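Local coordinates for membrane lipoprotein family protein (Aeropyrum pernix, PDB 4PEV) that binds adenosine and probably serves as the membrane-attached solute-binding component of an ABC transporter, consistent with nucleoside uptake, at residues I173-S178 with M216-E221; V209-Q214 with W378-E383. All blocks are in the same frame, centred on the assembly; numbering follows the deposited sequence.

Interaction 1: I173-S178 with M216-E221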
loop_
_atom_site.group_PDB
_atom_site.type_symbol
_atom_site.label_atom_id
_atom_site.label_comp_id
_atom_site.label_asym_id
_atom_site.label_seq_id
_atom_site.Cartn_x
_atom_site.Cartn_y
_atom_site.Cartn_z
ATOM N N ILE C 173 -0.558 -4.276 19.191
ATOM C CA ILE C 173 0.319 -5.439 19.207
ATOM C C ILE C 173 1.580 -5.126 19.987
ATOM O O ILE C 173 2.094 -5.978 20.696
ATOM C CB ILE C 173 0.703 -5.873 17.792
ATOM C CG1 ILE C 173 -0.523 -6.407 17.056
ATOM C CG2 ILE C 173 1.799 -6.932 17.830
ATOM C CD1 ILE C 173 -0.271 -6.733 15.592
ATOM N N ALA C 174 2.071 -3.900 19.864
ATOM C CA ALA C 174 3.273 -3.483 20.574
ATOM C C ALA C 174 3.005 -3.360 22.074
ATOM O O ALA C 174 3.829 -3.739 22.906
ATOM C CB ALA C 174 3.762 -2.162 20.015
ATOM N N ASN C 175 1.846 -2.815 22.415
ATOM C CA ASN C 175 1.370 -2.820 23.787
ATOM C C ASN C 175 1.312 -4.223 24.396
ATOM O O ASN C 175 1.798 -4.444 25.510
ATOM C CB ASN C 175 -0.020 -2.195 23.840
ATOM C CG ASN C 175 -0.401 -1.732 25.225
ATOM O OD1 ASN C 175 0.468 -1.418 26.040
ATOM N ND2 ASN C 175 -1.704 -1.665 25.493
ATOM N N ASN C 176 0.725 -5.172 23.669
ATOM C CA ASN C 176 0.653 -6.551 24.160
ATOM C C ASN C 176 2.019 -7.203 24.272
ATOM O O ASN C 176 2.253 -7.996 25.183
ATOM C CB ASN C 176 -0.230 -7.421 23.274
ATOM C CG ASN C 176 -1.630 -6.877 23.147
ATOM O OD1 ASN C 176 -2.244 -6.463 24.126
ATOM N ND2 ASN C 176 -2.139 -6.857 21.929
ATOM N N ILE C 177 2.922 -6.887 23.351
ATOM C CA ILE C 177 4.271 -7.430 23.437
ATOM C C ILE C 177 4.955 -6.912 24.698
ATOM O O ILE C 177 5.645 -7.645 25.397
ATOM C CB ILE C 177 5.107 -7.100 22.182
ATOM C CG1 ILE C 177 4.595 -7.922 20.990
ATOM C CG2 ILE C 177 6.597 -7.381 22.423
ATOM C CD1 ILE C 177 5.287 -7.613 19.673
ATOM N N SER C 178 4.739 -5.645 24.993
ATOM C CA SER C 178 5.382 -5.034 26.141
ATOM C C SER C 178 4.781 -5.595 27.421
ATOM O O SER C 178 5.510 -5.958 28.347
ATOM C CB SER C 178 5.275 -3.505 26.086
ATOM O OG SER C 178 6.526 -2.959 26.433
HETATM N N MSE C 216 -6.361 5.054 25.286
HETATM C CA MSE C 216 -5.905 3.907 26.074
HETATM C C MSE C 216 -4.825 4.199 27.096
HETATM O O MSE C 216 -4.409 3.295 27.822
HETATM C CB MSE C 216 -5.390 2.911 25.036
HETATM C CG MSE C 216 -5.514 1.465 25.447
HETATM SE SE MSE C 216 -7.317 0.828 24.964
HETATM C CE MSE C 216 -7.294 -0.742 26.160
ATOM N N GLY C 217 -4.354 5.446 27.172
ATOM C CA GLY C 217 -3.361 5.846 28.171
ATOM C C GLY C 217 -2.046 5.106 28.038
ATOM O O GLY C 217 -1.409 4.781 29.028
ATOM N N THR C 218 -1.648 4.820 26.804
ATOM C CA THR C 218 -0.380 4.156 26.520
ATOM C C THR C 218 0.495 5.157 25.809
ATOM O O THR C 218 -0.015 6.147 25.295
ATOM C CB THR C 218 -0.594 2.933 25.622
ATOM O OG1 THR C 218 -1.495 3.268 24.556
ATOM C CG2 THR C 218 -1.189 1.795 26.432
ATOM N N ASP C 219 1.804 4.932 25.796
ATOM C CA ASP C 219 2.707 5.837 25.086
ATOM C C ASP C 219 3.593 5.043 24.135
ATOM O O ASP C 219 4.823 5.054 24.252
ATOM C CB ASP C 219 3.536 6.688 26.065
ATOM C CG ASP C 219 4.359 7.800 25.353
ATOM O OD1 ASP C 219 4.002 8.257 24.237
ATOM O OD2 ASP C 219 5.390 8.226 25.916
ATOM N N VAL C 220 2.952 4.355 23.191
ATOM C CA VAL C 220 3.659 3.543 22.208
ATOM C C VAL C 220 4.310 4.470 21.205
ATOM O O VAL C 220 3.629 5.282 20.586
ATOM C CB VAL C 220 2.705 2.598 21.434
ATOM C CG1 VAL C 220 3.434 1.913 20.283
ATOM C CG2 VAL C 220 2.063 1.562 22.357
ATOM N N GLU C 221 5.618 4.338 21.025
ATOM C CA GLU C 221 6.350 5.170 20.073
ATOM C C GLU C 221 6.350 4.576 18.673
ATOM O O GLU C 221 6.150 3.376 18.514
ATOM C CB GLU C 221 7.769 5.359 20.547
ATOM C CG GLU C 221 7.810 6.068 21.877
ATOM C CD GLU C 221 9.214 6.447 22.291
ATOM O OE1 GLU C 221 10.194 5.888 21.736
ATOM O OE2 GLU C 221 9.330 7.309 23.186
#

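Interaction 2: V209-Q214 with W378-E383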
loop_
_atom_site.group_PDB
_atom_site.type_symbol
_atom_site.label_atom_id
_atom_site.label_comp_id
_atom_site.label_asym_id
_atom_site.label_seq_id
_atom_site.Cartn_x
_atom_site.Cartn_y
_atom_site.Cartn_z
ATOM N N VAL C 209 -1.740 5.409 15.624
ATOM C CA VAL C 209 -0.991 5.039 16.832
ATOM C C VAL C 209 -1.331 5.992 17.971
ATOM O O VAL C 209 -1.522 5.552 19.104
ATOM C CB VAL C 209 0.545 5.054 16.599
ATOM C CG1 VAL C 209 1.308 5.010 17.923
ATOM C CG2 VAL C 209 0.965 3.901 15.694
ATOM N N GLN C 210 -1.381 7.292 17.675
ATOM C CA GLN C 210 -1.695 8.290 18.692
ATOM C C GLN C 210 -3.127 8.144 19.148
ATOM O O GLN C 210 -3.425 8.371 20.319
ATOM C CB GLN C 210 -1.487 9.702 18.166
ATOM C CG GLN C 210 -0.048 10.060 17.848
ATOM C CD GLN C 210 0.819 10.075 19.083
ATOM O OE1 GLN C 210 1.002 9.049 19.721
ATOM N NE2 GLN C 210 1.354 11.236 19.425
ATOM N N TYR C 211 -4.006 7.764 18.223
ATOM C CA TYR C 211 -5.406 7.535 18.536
ATOM C C TYR C 211 -5.474 6.447 19.591
ATOM O O TYR C 211 -6.062 6.635 20.651
ATOM C CB TYR C 211 -6.154 7.123 17.271
ATOM C CG TYR C 211 -7.669 7.045 17.360
ATOM C CD1 TYR C 211 -8.299 5.875 17.776
ATOM C CD2 TYR C 211 -8.469 8.117 16.969
ATOM C CE1 TYR C 211 -9.679 5.782 17.826
ATOM C CE2 TYR C 211 -9.851 8.033 17.014
ATOM C CZ TYR C 211 -10.448 6.860 17.443
ATOM O OH TYR C 211 -11.821 6.753 17.503
ATOM N N TYR C 212 -4.833 5.322 19.304
ATOM C CA TYR C 212 -4.750 4.209 20.237
ATOM C C TYR C 212 -4.209 4.666 21.579
ATOM O O TYR C 212 -4.854 4.483 22.587
ATOM C CB TYR C 212 -3.867 3.108 19.671
ATOM C CG TYR C 212 -3.805 1.906 20.557
ATOM C CD1 TYR C 212 -4.795 0.945 20.517
ATOM C CD2 TYR C 212 -2.766 1.742 21.455
ATOM C CE1 TYR C 212 -4.743 -0.162 21.337
ATOM C CE2 TYR C 212 -2.703 0.635 22.285
ATOM C CZ TYR C 212 -3.693 -0.312 22.221
ATOM O OH TYR C 212 -3.620 -1.412 23.042
ATOM N N ASN C 213 -3.032 5.285 21.572
ATOM C CA ASN C 213 -2.425 5.856 22.781
ATOM C C ASN C 213 -3.339 6.725 23.626
ATOM O O ASN C 213 -3.424 6.525 24.841
ATOM C CB ASN C 213 -1.201 6.675 22.411
ATOM C CG ASN C 213 -0.020 5.813 22.072
ATOM O OD1 ASN C 213 0.052 4.653 22.463
ATOM N ND2 ASN C 213 0.921 6.378 21.351
ATOM N N GLN C 214 -4.008 7.685 22.989
ATOM C CA GLN C 214 -4.950 8.574 23.690
ATOM C C GLN C 214 -6.179 7.849 24.199
ATOM O O GLN C 214 -6.571 8.042 25.339
ATOM C CB GLN C 214 -5.364 9.748 22.819
ATOM C CG GLN C 214 -4.269 10.799 22.734
ATOM C CD GLN C 214 -4.654 11.991 21.882
ATOM O OE1 GLN C 214 -5.829 12.171 21.529
ATOM N NE2 GLN C 214 -3.660 12.818 21.540
ATOM N N TRP C 378 -9.577 -4.178 18.221
ATOM C CA TRP C 378 -10.679 -4.339 17.255
ATOM C C TRP C 378 -11.835 -3.378 17.453
ATOM O O TRP C 378 -12.480 -2.962 16.488
ATOM C CB TRP C 378 -11.227 -5.765 17.317
ATOM C CG TRP C 378 -10.275 -6.780 16.777
ATOM C CD1 TRP C 378 -9.769 -7.874 17.428
ATOM C CD2 TRP C 378 -9.692 -6.781 15.472
ATOM N NE1 TRP C 378 -8.916 -8.563 16.599
ATOM C CE2 TRP C 378 -8.849 -7.913 15.392
ATOM C CE3 TRP C 378 -9.800 -5.929 14.354
ATOM C CZ2 TRP C 378 -8.116 -8.219 14.236
ATOM C CZ3 TRP C 378 -9.075 -6.232 13.209
ATOM C CH2 TRP C 378 -8.240 -7.367 13.159
ATOM N N ARG C 379 -12.103 -3.067 18.716
ATOM C CA ARG C 379 -13.148 -2.142 19.122
ATOM C C ARG C 379 -12.762 -0.769 18.580
ATOM O O ARG C 379 -13.557 -0.113 17.913
ATOM C CB ARG C 379 -13.242 -2.148 20.664
ATOM C CG ARG C 379 -14.529 -1.650 21.310
ATOM C CD ARG C 379 -14.313 -1.302 22.792
ATOM N NE ARG C 379 -13.729 0.047 22.968
ATOM C CZ ARG C 379 -12.618 0.358 23.659
ATOM N NH1 ARG C 379 -11.906 -0.561 24.308
ATOM N NH2 ARG C 379 -12.216 1.628 23.719
ATOM N N LEU C 380 -11.518 -0.365 18.829
ATOM C CA LEU C 380 -10.978 0.898 18.301
ATOM C C LEU C 380 -10.861 0.952 16.772
ATOM O O LEU C 380 -11.118 2.002 16.183
ATOM C CB LEU C 380 -9.615 1.200 18.913
ATOM C CG LEU C 380 -9.667 1.524 20.405
ATOM C CD1 LEU C 380 -8.273 1.477 21.018
ATOM C CD2 LEU C 380 -10.331 2.876 20.645
ATOM N N VAL C 381 -10.447 -0.154 16.137
ATOM C CA VAL C 381 -10.477 -0.271 14.665
ATOM C C VAL C 381 -11.863 0.075 14.169
ATOM O O VAL C 381 -12.024 0.980 13.371
ATOM C CB VAL C 381 -10.132 -1.701 14.169
ATOM C CG1 VAL C 381 -10.544 -1.898 12.710
ATOM C CG2 VAL C 381 -8.643 -1.994 14.346
ATOM N N GLU C 382 -12.853 -0.658 14.669
ATOM C CA GLU C 382 -14.252 -0.485 14.280
ATOM C C GLU C 382 -14.788 0.936 14.560
ATOM O O GLU C 382 -15.545 1.486 13.771
ATOM C CB GLU C 382 -15.112 -1.552 14.974
ATOM C CG GLU C 382 -16.573 -1.576 14.536
ATOM C CD GLU C 382 -16.747 -1.583 13.020
ATOM O OE1 GLU C 382 -16.330 -2.571 12.373
ATOM O OE2 GLU C 382 -17.300 -0.595 12.471
ATOM N N GLU C 383 -14.370 1.528 15.667
ATOM C CA GLU C 383 -14.825 2.857 16.033
ATOM C C GLU C 383 -14.211 3.918 15.142
ATOM O O GLU C 383 -14.750 5.006 15.051
ATOM C CB GLU C 383 -14.515 3.136 17.513
ATOM C CG GLU C 383 -14.436 4.602 17.963
ATOM C CD GLU C 383 -13.965 4.723 19.417
ATOM O OE1 GLU C 383 -14.596 4.074 20.292
ATOM O OE2 GLU C 383 -12.959 5.440 19.685
#

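Interaction 1: I173-S178 with M216-E221
N175 meets T218, and A174 one residue earlier meets V220, where helix 159-181 is covered by the loop 216-221. From CB, which only carries the N175 side chain out from the helix, CG lies anti to the backbone N (chi1 -161°), and this torsion turns the amide toward T218 of the loop. CG is the first atom to make contact, 3.8 Å from the methyl CG2 of T218. Beyond it the amide forks: OD1 of N175 is 3.6 Å from CG2 of T218, and ND2 of N175 is equally far from that methyl. CG2 lies off the amide plane and beyond its O/N end, away from CB, and the two side chains cross at about a right angle. This is van der Waals contact; the polar partner of ND2 is the hydroxyl of Y212, on the neighbouring helix 196-214. The loop belongs to a beta-alpha-beta unit of a two-lobed, type I periplasmic-binding-protein fold: it leads from helix 196-214 into the edge strand 222-226, and E221 already shares backbone hydrogen bonds with A187 of strand 186-191. With OG1 of T218 between the backbone N and carbonyl carbon (chi1 45°), where it hydrogen-bonds OD1 of N213, the CG2 branch is left facing N175. V220 makes the second, looser contact: its CG1 meets CB of A174 at 4.1 Å, and its CG2 comes no nearer than 4.4 Å to the backbone N of N175. A174 also touches V250 of strand 248-254, linking this apolar patch to the sheet.

Interaction 2: V209-Q214 with W378-E383
L380 spreads its two methyls between Y211 and Y212, joining helix 375-389 to helix 196-214 in a helix-on-helix layer of one lobe of the type I periplasmic-binding-protein fold. The axes of segments 209-214 and 378-383 come within 11.1 Å of each other, with an angle of 121° between their N-to-C directions, so the contact is made by side chains spanning the gap. L380 has CG anti to its carbonyl carbon (chi1 -68°), and the branches part from there. CD1 of L380 comes obliquely to the Y212 ring, 3.6 Å from its CD1 and slightly farther from its CE1, with the two side chains crossing at about a right angle. CD2 of L380 lies against CE1 of Y211 at 4.1 Å. I168 of helix 159-181 touches both Y211 and L380, making this a three-helix meeting point. V381, next in sequence, turns its back on helix 196-214 and packs on I169 of that third helix. One turn on from L380, E383 sends an extended chain back toward Y211. The Y211 hydroxyl donates to OE2 of E383 over 2.8 Å, using the anti lone pair of that oxygen, while the ring and carboxylate planes stand 67° apart. K387 adds a weak hydrogen bond to the same hydroxyl, and its nearby positive charge would probably favour the carboxylate form of E383. A leucine in place of Y211 would probably leave the E383 carboxylate without its hydroxyl mate and open a gap beside CD2 of L380. The aliphatic stem of E383 closes the contact, its CG lying 3.4 Å from OH of Y211.

The centres of interactions 1 and 2 lie 11 Å apart in the same lobe, and their segments alternate along the chain: 173-178, 209-214, 216-221, 378-383. Helix 196-214 and the loop that follows it are the common element, the loop resting on helix 159-181 and the end of the helix facing helix 375-389. N213 ties the two together: besides T218, its OD1 probably accepts the backbone N of V220 at 3.0 Å, probably holding the loop to the helix it leaves. Both contacts lie away from the adenosine pocket; they join helices 159-181, 196-214 and 375-389 on one flank of the lobe, bringing in a helix from late in the chain.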